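Local coordinates for protein putative branched-chain amino acid ABC transporter (Chromobacterium violaceum, PDB 4PYR) that is a putative branched-chain amino acid ABC transporter protein, probably of periplasmic-binding-protein type, that can bind glutathione and may regulate an enzyme, at residues Met227-Pro231 and Ala232-Tyr236; Leu253-Asp256 and Ala257-Ala261. One frame throughout, in Å; residues are numbered along the deposited sequence.

Interaction 1: residues Met227-Pro231 and Ala232-Tyr236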
HETATM    1  N   MSE A 227      -0.446   3.849 -14.772  1.00 22.00           N
HETATM    2  CA  MSE A 227       0.138   4.997 -15.460  1.00 24.25           C
HETATM    3  C   MSE A 227       1.418   4.576 -16.128  1.00 25.07           C
HETATM    4  O   MSE A 227       2.502   4.906 -15.674  1.00 24.41           O
HETATM    5  CB  MSE A 227       0.397   6.074 -14.399  1.00 22.33           C
HETATM    6  CG  MSE A 227      -0.903   6.623 -13.851  1.00 27.37           C
HETATM    7 SE   MSE A 227      -0.468   8.092 -12.587  1.00 33.46          SE
HETATM    8  CE  MSE A 227       0.261   9.406 -13.860  1.00 29.99           C
ATOM      9  N   PRO A 228       1.316   3.821 -17.248  1.00 28.58           N
ATOM     10  CA  PRO A 228       2.507   3.344 -17.933  1.00 28.90           C
ATOM     11  C   PRO A 228       3.464   4.464 -18.331  1.00 31.92           C
ATOM     12  O   PRO A 228       4.686   4.247 -18.331  1.00 37.49           O
ATOM     13  CB  PRO A 228       1.966   2.626 -19.185  1.00 33.06           C
ATOM     14  CG  PRO A 228       0.491   2.769 -19.151  1.00 32.51           C
ATOM     15  CD  PRO A 228       0.075   3.268 -17.812  1.00 28.89           C
ATOM     16  N   ALA A 229       2.921   5.649 -18.622  1.00 28.70           N
ATOM     17  CA  ALA A 229       3.742   6.787 -19.052  1.00 32.09           C
ATOM     18  C   ALA A 229       4.180   7.754 -17.928  1.00 30.20           C
ATOM     19  O   ALA A 229       4.735   8.827 -18.203  1.00 27.13           O
ATOM     20  CB  ALA A 229       3.034   7.545 -20.155  1.00 34.00           C
ATOM     21  N   HIS A 230       3.916   7.389 -16.672  1.00 23.02           N
ATOM     22  CA  HIS A 230       4.482   8.099 -15.541  1.00 24.39           C
ATOM     23  C   HIS A 230       6.001   8.016 -15.663  1.00 22.29           C
ATOM     24  O   HIS A 230       6.533   6.949 -15.900  1.00 21.02           O
ATOM     25  CB  HIS A 230       3.960   7.386 -14.283  1.00 22.37           C
ATOM     26  CG  HIS A 230       4.359   7.994 -12.978  1.00 22.62           C
ATOM     27  ND1 HIS A 230       5.646   7.967 -12.511  1.00 23.64           N
ATOM     28  CD2 HIS A 230       3.609   8.507 -11.977  1.00 22.12           C
ATOM     29  CE1 HIS A 230       5.694   8.515 -11.307  1.00 23.36           C
ATOM     30  NE2 HIS A 230       4.465   8.821 -10.948  1.00 26.38           N
ATOM     31  N   PRO A 231       6.716   9.138 -15.463  1.00 24.26           N
ATOM     32  CA  PRO A 231       8.166   9.169 -15.688  1.00 23.44           C
ATOM     33  C   PRO A 231       8.950   8.152 -14.847  1.00 21.12           C
ATOM     34  O   PRO A 231       9.914   7.562 -15.293  1.00 23.72           O
ATOM     35  CB  PRO A 231       8.541  10.629 -15.337  1.00 26.13           C
ATOM     36  CG  PRO A 231       7.413  11.124 -14.496  1.00 29.11           C
ATOM     37  CD  PRO A 231       6.190  10.438 -15.024  1.00 27.33           C
ATOM     38  N   ALA A 232       8.540   7.937 -13.598  1.00 19.18           N
ATOM     39  CA  ALA A 232       9.223   6.943 -12.782  1.00 18.18           C
ATOM     40  C   ALA A 232       8.837   5.519 -13.149  1.00 19.04           C
ATOM     41  O   ALA A 232       9.673   4.631 -13.175  1.00 21.15           O
ATOM     42  CB  ALA A 232       8.955   7.208 -11.296  1.00 19.61           C
ATOM     43  N   VAL A 233       7.556   5.306 -13.428  1.00 20.47           N
ATOM     44  CA  VAL A 233       7.105   3.985 -13.777  1.00 19.53           C
ATOM     45  C   VAL A 233       7.923   3.495 -14.993  1.00 20.03           C
ATOM     46  O   VAL A 233       8.439   2.399 -14.968  1.00 19.95           O
ATOM     47  CB  VAL A 233       5.614   3.946 -14.082  1.00 19.84           C
ATOM     48  CG1 VAL A 233       5.241   2.587 -14.669  1.00 20.27           C
ATOM     49  CG2 VAL A 233       4.807   4.227 -12.844  1.00 19.90           C
ATOM     50  N   GLN A 234       8.110   4.355 -15.983  1.00 19.13           N
ATOM     51  CA  GLN A 234       8.792   3.960 -17.239  1.00 19.87           C
ATOM     52  C   GLN A 234      10.239   3.583 -17.100  1.00 20.53           C
ATOM     53  O   GLN A 234      10.751   2.766 -17.847  1.00 19.81           O
ATOM     54  CB  GLN A 234       8.776   5.134 -18.229  1.00 25.88           C
ATOM     55  CG  GLN A 234       7.442   5.518 -18.704  1.00 29.28           C
ATOM     56  CD  GLN A 234       7.531   6.544 -19.791  1.00 30.51           C
ATOM     57  OE1 GLN A 234       8.438   7.375 -19.843  1.00 33.02           O
ATOM     58  NE2 GLN A 234       6.607   6.468 -20.677  1.00 30.71           N
ATOM     59  N   ARG A 235      10.964   4.204 -16.177  0.50 19.47           N
ATOM     60  CA  ARG A 235      12.392   3.965 -16.174  0.50 19.95           C
ATOM     61  C   ARG A 235      12.827   2.666 -15.498  0.50 17.86           C
ATOM     62  O   ARG A 235      13.963   2.260 -15.641  0.50 18.20           O
ATOM     63  CB  ARG A 235      13.180   5.176 -15.620  0.50 22.68           C
ATOM     64  CG  ARG A 235      13.014   5.466 -14.168  0.50 21.08           C
ATOM     65  CD  ARG A 235      14.116   6.448 -13.754  0.50 20.89           C
ATOM     66  NE  ARG A 235      14.003   6.740 -12.350  0.50 22.39           N
ATOM     67  CZ  ARG A 235      13.336   7.786 -11.875  0.50 22.40           C
ATOM     68  NH1 ARG A 235      12.748   8.622 -12.726  0.50 21.42           N
ATOM     69  NH2 ARG A 235      13.260   7.992 -10.548  0.50 20.30           N
ATOM     70  N   TYR A 236      11.942   2.004 -14.755  1.00 17.46           N
ATOM     71  CA  TYR A 236      12.347   0.756 -14.105  1.00 19.00           C
ATOM     72  C   TYR A 236      11.811  -0.468 -14.843  1.00 17.96           C
ATOM     73  O   TYR A 236      10.694  -0.437 -15.356  1.00 20.45           O
ATOM     74  CB  TYR A 236      11.852   0.725 -12.660  1.00 18.74           C
ATOM     75  CG  TYR A 236      12.340   1.888 -11.852  1.00 18.42           C
ATOM     76  CD1 TYR A 236      13.670   1.965 -11.454  1.00 18.29           C
ATOM     77  CD2 TYR A 236      11.509   2.917 -11.534  1.00 19.90           C
ATOM     78  CE1 TYR A 236      14.158   3.078 -10.801  1.00 18.46           C
ATOM     79  CE2 TYR A 236      11.980   4.035 -10.834  1.00 18.52           C
ATOM     80  CZ  TYR A 236      13.316   4.099 -10.485  1.00 19.93           C
ATOM     81  OH  TYR A 236      13.811   5.216  -9.826  1.00 20.46           O
TER
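His230 caps the N terminus of a short, weakly bonded helix at 231-235, accepting the Ala232 N-H, and more weakly that of Val233, at ND1 of its ring. This is a local N-cap contact at the turn between helix 223-226 and helix 231-235, away from the glutathione pocket. Its centre lies about 18 Å from the centre of the chain. The chain enters it through a type I beta turn from Met227 to His230.

Two donors reach His230 ND1. Ala232 N lies 3.1 Å from it, close to the ring plane, although the N-H is bent to 136°; Val233 N, 3.4 Å from the same ND1, gives a straighter but weak bond. The ring gets there because CG is anti to the backbone N (chi1 -177°) and the imidazole turns its ND1 edge onto the first turn. Accepting at ND1 implies that this nitrogen carries no proton, so a neutral ring would probably be protonated at NE2. Beside the bonds, Ala232 CB packs 3.5 Å from His230 CE1.

Val233 packs against the base of the same side chain, crossing it at about a right angle, its CG2 3.6 Å from His230 CB. Pro223 of the preceding helix touches both side chains, while Asp276 of strand 274-277 packs on His230 and Ala232. Gln234 runs extended beyond CG back over the turn, which brings its NE2 3.3 Å from Ala229 CA. The first helical turn is closed by Gln234 N bonding to His230 O at 3.0 Å, almost in line with the carbonyl (C=O...N angle 169°).

Interaction 2: residues Leu253-Asp256 and Ala257-Ala261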
ATOM      1  N   LEU A 253       6.982  -1.812  -4.324  1.00 16.60           N
ATOM      2  CA  LEU A 253       7.299  -1.304  -2.982  1.00 16.08           C
ATOM      3  C   LEU A 253       8.805  -1.235  -2.828  1.00 15.71           C
ATOM      4  O   LEU A 253       9.337  -0.267  -2.244  1.00 16.57           O
ATOM      5  CB  LEU A 253       6.653  -2.226  -1.922  1.00 17.54           C
ATOM      6  CG  LEU A 253       6.898  -1.807  -0.472  1.00 19.82           C
ATOM      7  CD1 LEU A 253       6.195  -0.512  -0.178  1.00 20.76           C
ATOM      8  CD2 LEU A 253       6.416  -2.927   0.448  1.00 19.74           C
ATOM      9  N   GLY A 254       9.503  -2.257  -3.300  1.00 14.61           N
ATOM     10  CA  GLY A 254      10.972  -2.278  -3.296  1.00 14.66           C
ATOM     11  C   GLY A 254      11.613  -1.133  -4.054  1.00 16.30           C
ATOM     12  O   GLY A 254      12.587  -0.492  -3.578  1.00 16.38           O
ATOM     13  N   ILE A 255      11.063  -0.839  -5.235  1.00 14.77           N
ATOM     14  CA  ILE A 255      11.568   0.273  -6.024  1.00 15.48           C
ATOM     15  C   ILE A 255      11.437   1.538  -5.192  1.00 14.51           C
ATOM     16  O   ILE A 255      12.414   2.295  -5.077  1.00 15.96           O
ATOM     17  CB  ILE A 255      10.799   0.435  -7.337  1.00 17.12           C
ATOM     18  CG1 ILE A 255      11.176  -0.743  -8.257  1.00 16.76           C
ATOM     19  CG2 ILE A 255      11.049   1.793  -7.981  1.00 15.36           C
ATOM     20  CD1 ILE A 255      10.334  -0.831  -9.484  1.00 18.06           C
ATOM     21  N   ASP A 256      10.261   1.847  -4.711  1.00 15.18           N
ATOM     22  CA  ASP A 256      10.105   3.118  -3.938  1.00 14.53           C
ATOM     23  C   ASP A 256      10.882   3.128  -2.619  1.00 15.59           C
ATOM     24  O   ASP A 256      11.297   4.215  -2.186  1.00 16.70           O
ATOM     25  CB  ASP A 256       8.646   3.424  -3.684  1.00 15.57           C
ATOM     26  CG  ASP A 256       7.949   4.043  -4.882  1.00 15.85           C
ATOM     27  OD1 ASP A 256       8.585   4.361  -5.913  1.00 16.46           O
ATOM     28  OD2 ASP A 256       6.738   4.243  -4.781  1.00 15.75           O
ATOM     29  N   ALA A 257      11.121   1.968  -2.014  1.00 14.96           N
ATOM     30  CA  ALA A 257      11.909   1.913  -0.746  1.00 15.29           C
ATOM     31  C   ALA A 257      13.353   2.359  -1.063  1.00 15.91           C
ATOM     32  O   ALA A 257      13.952   3.135  -0.306  1.00 17.17           O
ATOM     33  CB  ALA A 257      11.889   0.502  -0.142  1.00 16.63           C
ATOM     34  N   TYR A 258      13.918   1.842  -2.169  1.00 15.67           N
ATOM     35  CA  TYR A 258      15.198   2.253  -2.629  1.00 16.10           C
ATOM     36  C   TYR A 258      15.200   3.782  -2.831  1.00 16.92           C
ATOM     37  O   TYR A 258      16.095   4.477  -2.322  1.00 16.73           O
ATOM     38  CB  TYR A 258      15.559   1.604  -3.942  1.00 15.47           C
ATOM     39  CG  TYR A 258      16.854   2.176  -4.467  1.00 16.76           C
ATOM     40  CD1 TYR A 258      18.043   1.618  -4.123  1.00 15.93           C
ATOM     41  CD2 TYR A 258      16.879   3.274  -5.343  1.00 17.22           C
ATOM     42  CE1 TYR A 258      19.257   2.124  -4.633  1.00 16.18           C
ATOM     43  CE2 TYR A 258      18.066   3.796  -5.825  1.00 17.77           C
ATOM     44  CZ  TYR A 258      19.241   3.224  -5.454  1.00 16.36           C
ATOM     45  OH  TYR A 258      20.444   3.744  -5.894  1.00 19.96           O
ATOM     46  N   ARG A 259      14.189   4.311  -3.543  1.00 15.87           N
ATOM     47  CA  ARG A 259      14.180   5.724  -3.883  1.00 17.03           C
ATOM     48  C   ARG A 259      14.075   6.604  -2.667  1.00 17.36           C
ATOM     49  O   ARG A 259      14.766   7.622  -2.594  1.00 18.79           O
ATOM     50  CB  ARG A 259      13.086   6.048  -4.867  1.00 15.88           C
ATOM     51  CG  ARG A 259      13.244   5.260  -6.196  1.00 16.64           C
ATOM     52  CD  ARG A 259      12.043   5.372  -7.155  1.00 16.70           C
ATOM     53  NE  ARG A 259      11.803   6.741  -7.590  1.00 19.21           N
ATOM     54  CZ  ARG A 259      10.641   7.276  -7.904  1.00 16.25           C
ATOM     55  NH1 ARG A 259       9.511   6.576  -7.821  1.00 18.39           N
ATOM     56  NH2 ARG A 259      10.584   8.521  -8.317  1.00 19.66           N
ATOM     57  N   LEU A 260      13.200   6.220  -1.747  1.00 17.00           N
ATOM     58  CA  LEU A 260      13.053   6.968  -0.474  1.00 18.03           C
ATOM     59  C   LEU A 260      14.291   6.888   0.380  1.00 18.30           C
ATOM     60  O   LEU A 260      14.704   7.906   0.970  1.00 20.38           O
ATOM     61  CB  LEU A 260      11.877   6.471   0.333  1.00 18.70           C
ATOM     62  CG  LEU A 260      10.518   6.943  -0.054  1.00 19.80           C
ATOM     63  CD1 LEU A 260       9.523   6.238   0.869  1.00 20.27           C
ATOM     64  CD2 LEU A 260      10.400   8.431   0.100  1.00 22.32           C
ATOM     65  N   ALA A 261      14.905   5.714   0.454  1.00 17.92           N
ATOM     66  CA  ALA A 261      16.150   5.557   1.219  1.00 18.19           C
ATOM     67  C   ALA A 261      17.204   6.503   0.734  1.00 18.83           C
ATOM     68  O   ALA A 261      17.886   7.156   1.545  1.00 19.23           O
ATOM     69  CB  ALA A 261      16.650   4.132   1.130  1.00 18.88           C
TER
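Asp256 and Arg259 run side by side and point the same way, three residues apart on helix 245-265, and are joined by an i to i+3 salt bridge. The helix packs on the five-stranded parallel sheet, with Ala257 on Ile64 and Ala261 on Val62 and Ile64 of strand 62-64, consistent with a periplasmic-binding-protein-like fold. Arg259 NH1 stands 3.1 Å from Asp256 OD1, on its syn side but out of the carboxylate plane. The planes of the two groups are 52° apart and the N-H is bent to 138°, so this is a single-atom, twisted contact and not a flat two-pronged pairing. A bend at chi3 (62°) swings the guanidinium toward the acid.

Ile255 also lies alongside Arg259: its CG2 is 3.8 Å from Arg259 CD, so the methyl packs against the aliphatic part of the arginine. At the start of the segment, Leu253 touches the bound glutathione.

Both charged groups have further partners: Asp256 OD1 accepts from Val278 N and OD2 is hydrogen-bonded to Thr279 OG1, while Arg259 NH2 pairs with Asp276. The buried carboxylate is thus held at both oxygens, and the Val278 N-H and the arginine would probably favour its ionised form.

From the N terminus, interaction 1 closes first, at the turn that leads from helix 223-226 into helix 231-235; interaction 2 follows on helix 245-265, so the two lie in series and neither nests nor crosses. Their centres are about 15 Å apart, yet side chains meet between them. Tyr236 CE2 packs 3.7 Å from Ile255 CG2, and Ala232 CB lies 3.6 Å from Arg259 NH1. The like-charged Arg235 and Arg259 also come close; Asp33 of helix 16-33 touches Arg259 and makes a long, weak ion pair with Arg235. Strand 274-277 is a shared neighbour, Asp276 touching the capped turn and pairing with Arg259, so the short helix, the long helix and this strand are packed together.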